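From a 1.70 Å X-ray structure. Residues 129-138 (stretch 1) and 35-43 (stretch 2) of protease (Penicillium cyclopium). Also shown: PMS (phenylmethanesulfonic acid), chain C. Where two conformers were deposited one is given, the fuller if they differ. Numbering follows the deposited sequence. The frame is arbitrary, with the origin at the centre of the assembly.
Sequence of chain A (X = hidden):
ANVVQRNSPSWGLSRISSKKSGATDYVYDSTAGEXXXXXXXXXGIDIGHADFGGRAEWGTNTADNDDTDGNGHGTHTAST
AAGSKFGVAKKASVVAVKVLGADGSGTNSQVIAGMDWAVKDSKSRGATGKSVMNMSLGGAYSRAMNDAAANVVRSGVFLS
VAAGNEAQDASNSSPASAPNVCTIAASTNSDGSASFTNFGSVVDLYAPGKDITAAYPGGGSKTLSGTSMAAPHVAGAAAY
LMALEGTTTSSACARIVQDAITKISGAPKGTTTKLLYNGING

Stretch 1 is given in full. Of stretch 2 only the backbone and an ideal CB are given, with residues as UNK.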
# COMPACT_ATOMS: atom_id res chain seq x y z
N GLY A 129 2.80 -14.18 -9.47
CA GLY A 129 1.73 -13.59 -10.23
C GLY A 129 0.51 -13.23 -9.43
O GLY A 129 -0.38 -12.56 -9.97
N LYS A 130 0.43 -13.62 -8.17
CA LYS A 130 -0.71 -13.27 -7.33
C LYS A 130 -0.24 -12.92 -5.93
O LYS A 130 -0.76 -13.38 -4.92
CB LYS A 130 -1.76 -14.38 -7.36
CG LYS A 130 -1.23 -15.78 -7.27
CD LYS A 130 -2.42 -16.76 -7.42
CE LYS A 130 -2.22 -18.05 -6.64
NZ LYS A 130 -1.33 -19.02 -7.34
N SER A 131 0.76 -12.04 -5.86
CA SER A 131 1.38 -11.59 -4.62
C SER A 131 1.50 -10.08 -4.71
O SER A 131 1.66 -9.54 -5.81
CB SER A 131 2.82 -12.13 -4.38
OG SER A 131 2.88 -13.52 -4.22
N VAL A 132 1.53 -9.41 -3.53
CA VAL A 132 1.57 -7.94 -3.47
C VAL A 132 2.62 -7.54 -2.46
O VAL A 132 2.78 -8.19 -1.42
CB VAL A 132 0.17 -7.38 -3.08
CG1 VAL A 132 0.25 -5.89 -2.72
CG2 VAL A 132 -0.80 -7.64 -4.22
N MET A 133 3.39 -6.51 -2.79
CA MET A 133 4.34 -5.96 -1.84
C MET A 133 4.06 -4.49 -1.67
O MET A 133 3.88 -3.77 -2.66
CB MET A 133 5.78 -6.18 -2.34
CG MET A 133 6.82 -5.59 -1.39
SD MET A 133 8.54 -5.80 -1.95
CE MET A 133 8.78 -7.55 -1.70
N ASN A 134 4.03 -4.03 -0.43
CA ASN A 134 3.83 -2.61 -0.15
C ASN A 134 5.12 -2.02 0.43
O ASN A 134 5.64 -2.53 1.43
CB ASN A 134 2.69 -2.38 0.81
CG ASN A 134 2.41 -0.89 0.99
OD1 ASN A 134 1.86 -0.23 0.09
ND2 ASN A 134 2.83 -0.34 2.11
N MET A 135 5.57 -0.90 -0.13
CA MET A 135 6.79 -0.24 0.36
C MET A 135 6.44 1.20 0.68
O MET A 135 6.41 2.04 -0.22
CB MET A 135 7.95 -0.29 -0.63
CG MET A 135 8.58 -1.69 -0.65
SD MET A 135 10.16 -1.70 -1.61
CE MET A 135 11.22 -0.65 -0.65
N SER A 136 6.14 1.49 1.93
CA SER A 136 5.83 2.85 2.35
C SER A 136 7.06 3.50 2.93
O SER A 136 7.08 3.87 4.08
CB SER A 136 4.69 2.85 3.36
OG SER A 136 3.44 2.58 2.73
N LEU A 137 8.14 3.52 2.18
CA LEU A 137 9.39 4.12 2.60
C LEU A 137 10.09 4.57 1.33
O LEU A 137 9.75 4.16 0.22
CB LEU A 137 10.28 3.14 3.38
CG LEU A 137 10.59 1.82 2.68
CD1 LEU A 137 11.81 1.91 1.76
CD2 LEU A 137 10.79 0.70 3.72
N GLY A 138 11.05 5.45 1.49
CA GLY A 138 11.66 6.03 0.31
C GLY A 138 12.90 6.76 0.75
O GLY A 138 13.13 6.99 1.94
N UNK A 35 -6.97 -15.24 -0.36
CA UNK A 35 -6.00 -16.03 -1.07
C UNK A 35 -4.83 -15.27 -1.64
O UNK A 35 -3.94 -15.89 -2.24
CB UNK A 35 -6.70 -16.78 -2.21
N UNK A 36 -4.80 -13.95 -1.48
CA UNK A 36 -3.67 -13.14 -1.94
C UNK A 36 -2.78 -12.81 -0.75
O UNK A 36 -3.27 -12.45 0.32
CB UNK A 36 -4.15 -11.86 -2.63
N UNK A 37 -1.45 -12.89 -0.95
CA UNK A 37 -0.47 -12.58 0.09
C UNK A 37 0.03 -11.16 -0.13
O UNK A 37 0.41 -10.80 -1.25
CB UNK A 37 0.69 -13.58 0.08
N UNK A 38 0.03 -10.36 0.93
CA UNK A 38 0.56 -9.00 0.90
C UNK A 38 1.79 -8.95 1.80
O UNK A 38 1.69 -9.18 3.01
CB UNK A 38 -0.49 -7.98 1.34
N UNK A 39 2.94 -8.57 1.24
CA UNK A 39 4.14 -8.39 2.04
C UNK A 39 4.25 -6.93 2.46
O UNK A 39 4.36 -6.05 1.61
CB UNK A 39 5.38 -8.83 1.27
N UNK A 40 4.27 -6.69 3.76
CA UNK A 40 4.44 -5.35 4.30
C UNK A 40 5.89 -5.11 4.63
O UNK A 40 6.42 -5.69 5.58
CB UNK A 40 3.57 -5.14 5.54
N UNK A 41 6.57 -4.29 3.83
CA UNK A 41 8.01 -4.06 3.98
C UNK A 41 8.18 -2.75 4.72
O UNK A 41 8.07 -1.66 4.13
CB UNK A 41 8.73 -4.03 2.63
N UNK A 42 8.43 -2.81 6.04
CA UNK A 42 8.23 -1.64 6.88
C UNK A 42 8.88 -1.86 8.24
O UNK A 42 9.87 -2.60 8.33
CB UNK A 42 6.74 -1.33 7.04
N UNK A 43 8.34 -1.25 9.30
CA UNK A 43 8.88 -1.39 10.64
C UNK A 43 8.45 -2.68 11.37
O UNK A 43 8.73 -2.81 12.57
CB UNK A 43 8.46 -0.17 11.47
C PMS C . 7.17 7.46 5.59
S PMS C . 5.36 7.60 5.52
C1 PMS C . 7.79 7.74 4.22
C2 PMS C . 7.16 7.38 3.03
C3 PMS C . 7.77 7.64 1.81
C4 PMS C . 9.00 8.28 1.76
C5 PMS C . 9.63 8.64 2.94
C6 PMS C . 9.02 8.39 4.16
O2S PMS C . 4.77 7.85 6.88
O1S PMS C . 4.93 8.81 4.75

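Strand 37-42 runs parallel to the strand of stretch 1. In its extended backbone, side chains from 37 to 41 alternate between the two faces of the sheet.

Position 35 has phi/psi of 85/-2. Positive phi favours glycine, and no atom of stretch 1 lies within 5.5 Å of the ideal CB. The residue is Gly35. Its O and Lys130 O each accept a hydrogen bond from water 1, at 2.8 and 2.9 Å.

At position 36 the CB points sideways, 4.4 Å from Lys130 O. One methyl of Val132, CG2, and the aliphatic start of Lys130 are within reach of a side chain here, so a branched or long apolar side chain would suit. It is Ile36. Its CG2 lies 4.2 Å from Val132 CG2, and its CD1 lies 4.0 Å from Lys130 CB.

Position 37 shares a face with Ser131, whose OG is 4.8 Å from the ideal CB. A small polar or a beta-branched residue could fit. The deposited Val37 makes its main contact through the backbone: its O accepts from Val132 N at 2.9 Å.

Position 38 is on the face of Val132, and its CB is 4.3 Å from Val132 O. The neighbouring valine favours an apolar side chain; valine, isoleucine or leucine would do. Ile38 packs its CG1 4.1 Å from Val132 CB.

Position 39 turns to the face of Ser131 and Met133. Its CB is 4.4 Å from Met133 CA. Space beside the serine allows a long or aromatic side chain. Tyr39, with chi1 in m, brings its CE2 to 4.2 Å from Ser131 CB, which lies at the ring edge. Its backbone bonds twice: Tyr39 N to Val132 O at 2.7 Å, and Asn134 N to Tyr39 O at 2.9 Å.

Position 40 lies on the Asn134 face. The ideal CB would sit 5.3 Å from Asn134 O, with room for it, so glycine is not required by this contact. Gly40 is found.

Position 41 faces Met133 and Met135. Its CB is 4.0 Å from Met135 CG, so a compact apolar side chain fits. Val41 places CG2 3.6 Å from Met133 CG, and its N donates to Asn134 O at 3.1 Å.

At position 42 the CB points sideways and no atom of stretch 1 is within 5.5 Å of it. A polar side chain could reach towards Ser136. Asp42 does: its OD2 is 3.9 Å from Ser136 CB. Water 3 donates to both Asp42 OD2 (3.0 Å) and Ser136 O (3.1 Å).

Position 43 is beyond reach of stretch 1, which sets no preference. Thr43 N donates to Asp42 OD1 at 2.7 Å.

Stretch 2 35-43: GIVIYGVDT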
# COMPACT_ATOMS: atom_id res chain seq x y z
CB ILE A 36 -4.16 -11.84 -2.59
CG1 ILE A 36 -5.16 -12.15 -3.69
CG2 ILE A 36 -2.94 -11.08 -3.17
CD1 ILE A 36 -4.57 -13.04 -4.81
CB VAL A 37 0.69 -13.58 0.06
CG1 VAL A 37 1.72 -13.21 1.13
CG2 VAL A 37 0.15 -15.00 0.26
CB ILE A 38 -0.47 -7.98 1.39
CG1 ILE A 38 -1.70 -7.96 0.47
CG2 ILE A 38 0.16 -6.60 1.38
CD1 ILE A 38 -2.92 -7.19 1.07
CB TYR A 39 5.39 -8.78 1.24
CG TYR A 39 5.39 -10.24 0.88
CD1 TYR A 39 5.91 -11.19 1.77
CD2 TYR A 39 4.90 -10.68 -0.36
CE1 TYR A 39 5.94 -12.53 1.46
CE2 TYR A 39 4.90 -12.04 -0.68
CZ TYR A 39 5.43 -12.95 0.24
OH TYR A 39 5.45 -14.27 -0.08
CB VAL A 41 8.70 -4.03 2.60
CG1 VAL A 41 10.19 -3.77 2.74
CG2 VAL A 41 8.47 -5.35 1.84
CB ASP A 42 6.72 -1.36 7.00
CG ASP A 42 6.39 0.09 7.20
OD1 ASP A 42 6.91 0.69 8.18
OD2 ASP A 42 5.59 0.62 6.39
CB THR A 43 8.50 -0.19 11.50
OG1 THR A 43 7.08 -0.14 11.71
CG2 THR A 43 8.95 1.11 10.86
O HOH W 1 -1.41 -15.66 -3.30
O HOH W 2 5.68 -0.41 3.88
O HOH W 3 5.11 3.53 6.49
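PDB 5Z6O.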